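Long-range contact in laminarinase (Aquimarina sp., PDB 6JIA), which probably hydrolyses laminarin, a beta-1,3-glucan, as a family 16 glycoside hydrolase: residues A[87-92]-A[118-123]. Sequence-based numbering, arbitrary orientation.
Sequences IAMPSF and DIMEHV. With GLC (alpha-D-glucopyranose), chain B.
Met89 and Met120 reach toward each other tip to tip, Met89 CE lying 3.5 Å from Met120 SD. CG of Met120 is anti to its backbone N (chi1 -175°), and bends further out fold the thioether onto its counterpart, with Ile87 CD1 adding an aliphatic contact at Met120 CE. Flexible, apolar methionines suit this buried interior, where Tyr160 also packs against both. Met89 SD lies 3.5 Å from His122 CB and 4.7 Å from the ring centroid, 45° off the normal, an oblique sulfur-aromatic contact. A histidine can bond at both nitrogens: ND1 meets an in-plane water that donates to Pro90 O, while NE2 bonds Glu126 O. Glu121 OE2 accepts from GLC O6 and Trp96, and Asp118 OD1 from GLC O1 at 2.8 Å. Asp118 OD2 and Glu121 OE1, two acceptors, lie 3.2 Å apart. An asparagine here, with no charge of its own, would probably weaken the hold on GLC O1 and leave Glu121 without the acid beside it. The classic bulge of Ile119 and Met120 opposite Phe99 lies within family 16's E-x-D-x-x-E motif, whose first acid is alanine in this chain; Asp118 is its middle acid and Glu121 probably the general acid/base. Thioethers and a water-bridged imidazole thus tie the bulged strand to the end of strand 81-88 and the following loop, while its acids serve the sugar.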
loop_
_atom_site.group_PDB
_atom_site.type_symbol
_atom_site.label_atom_id
_atom_site.label_comp_id
_atom_site.label_asym_id
_atom_site.label_seq_id
_atom_site.Cartn_x
_atom_site.Cartn_y
_atom_site.Cartn_z
ATOM N N ILE A 87 -7.296 -4.008 7.941
ATOM C CA ILE A 87 -6.568 -5.062 7.198
ATOM C C ILE A 87 -6.160 -6.187 8.142
ATOM O O ILE A 87 -5.643 -5.916 9.243
ATOM C CB ILE A 87 -5.336 -4.483 6.470
ATOM C CG1 ILE A 87 -5.721 -3.316 5.565
ATOM C CG2 ILE A 87 -4.609 -5.576 5.704
ATOM C CD1 ILE A 87 -4.569 -2.633 4.872
ATOM N N ALA A 88 -6.307 -7.403 7.651
ATOM C CA ALA A 88 -5.752 -8.646 8.237
ATOM C C ALA A 88 -4.909 -9.298 7.149
ATOM O O ALA A 88 -5.408 -9.468 6.060
ATOM C CB ALA A 88 -6.859 -9.560 8.683
ATOM N N MET A 89 -3.631 -9.553 7.396
ATOM C CA MET A 89 -2.710 -9.982 6.330
ATOM C C MET A 89 -1.971 -11.240 6.781
ATOM O O MET A 89 -1.788 -11.495 7.980
ATOM C CB MET A 89 -1.728 -8.855 5.999
ATOM C CG MET A 89 -0.684 -8.620 7.053
ATOM S SD MET A 89 0.149 -7.019 6.924
ATOM C CE MET A 89 -1.091 -5.911 7.614
ATOM N N PRO A 90 -1.533 -12.049 5.802
ATOM C CA PRO A 90 -0.777 -13.260 6.103
ATOM C C PRO A 90 0.629 -12.867 6.583
ATOM O O PRO A 90 1.087 -11.730 6.382
ATOM C CB PRO A 90 -0.810 -14.023 4.779
ATOM C CG PRO A 90 -1.002 -12.992 3.715
ATOM C CD PRO A 90 -1.682 -11.804 4.359
ATOM N N SER A 91 1.309 -13.816 7.207
ATOM C CA SER A 91 2.663 -13.665 7.765
ATOM C C SER A 91 3.420 -14.943 7.396
ATOM O O SER A 91 3.082 -15.994 7.939
ATOM C CB SER A 91 2.603 -13.471 9.261
ATOM O OG SER A 91 3.905 -13.394 9.821
ATOM N N PHE A 92 4.314 -14.851 6.411
ATOM C CA PHE A 92 5.084 -16.001 5.882
ATOM C C PHE A 92 6.256 -15.457 5.088
ATOM O O PHE A 92 6.239 -14.278 4.623
ATOM C CB PHE A 92 4.194 -16.929 5.063
ATOM C CG PHE A 92 3.756 -16.386 3.735
ATOM C CD1 PHE A 92 4.575 -16.457 2.624
ATOM C CD2 PHE A 92 2.519 -15.797 3.598
ATOM C CE1 PHE A 92 4.153 -15.964 1.407
ATOM C CE2 PHE A 92 2.092 -15.305 2.378
ATOM C CZ PHE A 92 2.903 -15.408 1.281
ATOM N N ASP A 118 3.619 5.137 1.999
ATOM C CA ASP A 118 3.243 3.778 2.431
ATOM C C ASP A 118 2.539 3.872 3.784
ATOM O O ASP A 118 3.175 4.228 4.778
ATOM C CB ASP A 118 4.443 2.841 2.517
ATOM C CG ASP A 118 4.984 2.494 1.136
ATOM O OD1 ASP A 118 5.791 3.269 0.664
ATOM O OD2 ASP A 118 4.566 1.411 0.553
ATOM N N ILE A 119 1.249 3.592 3.810
ATOM C CA ILE A 119 0.456 3.647 5.059
ATOM C C ILE A 119 0.698 2.392 5.891
ATOM O O ILE A 119 0.782 2.482 7.146
ATOM C CB ILE A 119 -1.023 3.867 4.732
ATOM C CG1 ILE A 119 -1.235 5.157 3.924
ATOM C CG2 ILE A 119 -1.791 3.850 6.048
ATOM C CD1 ILE A 119 -2.591 5.271 3.273
ATOM N N MET A 120 0.859 1.265 5.223
ATOM C CA MET A 120 1.193 -0.018 5.880
ATOM C C MET A 120 2.018 -0.801 4.883
ATOM O O MET A 120 1.549 -0.962 3.729
ATOM C CB MET A 120 -0.035 -0.868 6.242
ATOM C CG MET A 120 0.252 -2.104 7.010
ATOM S SD MET A 120 0.871 -3.500 6.024
ATOM C CE MET A 120 -0.433 -3.735 4.833
ATOM N N GLU A 121 3.164 -1.274 5.349
ATOM C CA GLU A 121 3.870 -2.403 4.717
ATOM C C GLU A 121 4.269 -3.416 5.774
ATOM O O GLU A 121 4.594 -3.054 6.890
ATOM C CB GLU A 121 5.118 -1.955 3.968
ATOM C CG GLU A 121 4.808 -1.117 2.758
ATOM C CD GLU A 121 6.070 -0.688 2.051
ATOM O OE1 GLU A 121 6.727 0.301 2.567
ATOM O OE2 GLU A 121 6.477 -1.437 1.133
ATOM N N HIS A 122 4.335 -4.660 5.359
ATOM C CA HIS A 122 4.829 -5.755 6.211
ATOM C C HIS A 122 5.595 -6.703 5.308
ATOM O O HIS A 122 5.176 -6.842 4.134
ATOM C CB HIS A 122 3.649 -6.447 6.898
ATOM C CG HIS A 122 4.046 -7.612 7.734
ATOM N ND1 HIS A 122 4.019 -8.901 7.256
ATOM C CD2 HIS A 122 4.514 -7.686 8.991
ATOM C CE1 HIS A 122 4.452 -9.734 8.200
ATOM N NE2 HIS A 122 4.763 -9.018 9.276
ATOM N N VAL A 123 6.647 -7.309 5.865
ATOM C CA VAL A 123 7.424 -8.357 5.162
ATOM C C VAL A 123 7.545 -9.595 6.029
ATOM O O VAL A 123 7.689 -9.476 7.292
ATOM C CB VAL A 123 8.783 -7.818 4.696
ATOM C CG1 VAL A 123 8.575 -6.785 3.607
ATOM C CG2 VAL A 123 9.610 -7.246 5.837
HETATM C C1 GLC B . 7.075 1.632 -1.662
HETATM C C2 GLC B . 8.074 1.186 -2.718
HETATM C C3 GLC B . 7.412 0.593 -3.918
HETATM C C4 GLC B . 6.539 -0.550 -3.502
HETATM C C5 GLC B . 5.445 0.008 -2.517
HETATM C C6 GLC B . 4.530 -1.096 -1.944
HETATM O O1 GLC B . 6.371 2.814 -2.052
HETATM O O2 GLC B . 8.940 2.249 -2.957
HETATM O O3 GLC B . 8.430 0.138 -4.824
HETATM O O4 GLC B . 5.994 -1.215 -4.626
HETATM O O5 GLC B . 6.206 0.522 -1.377
HETATM O O6 GLC B . 5.273 -2.136 -1.290
HETATM O O HOH W 1 2.978 -10.348 5.254
#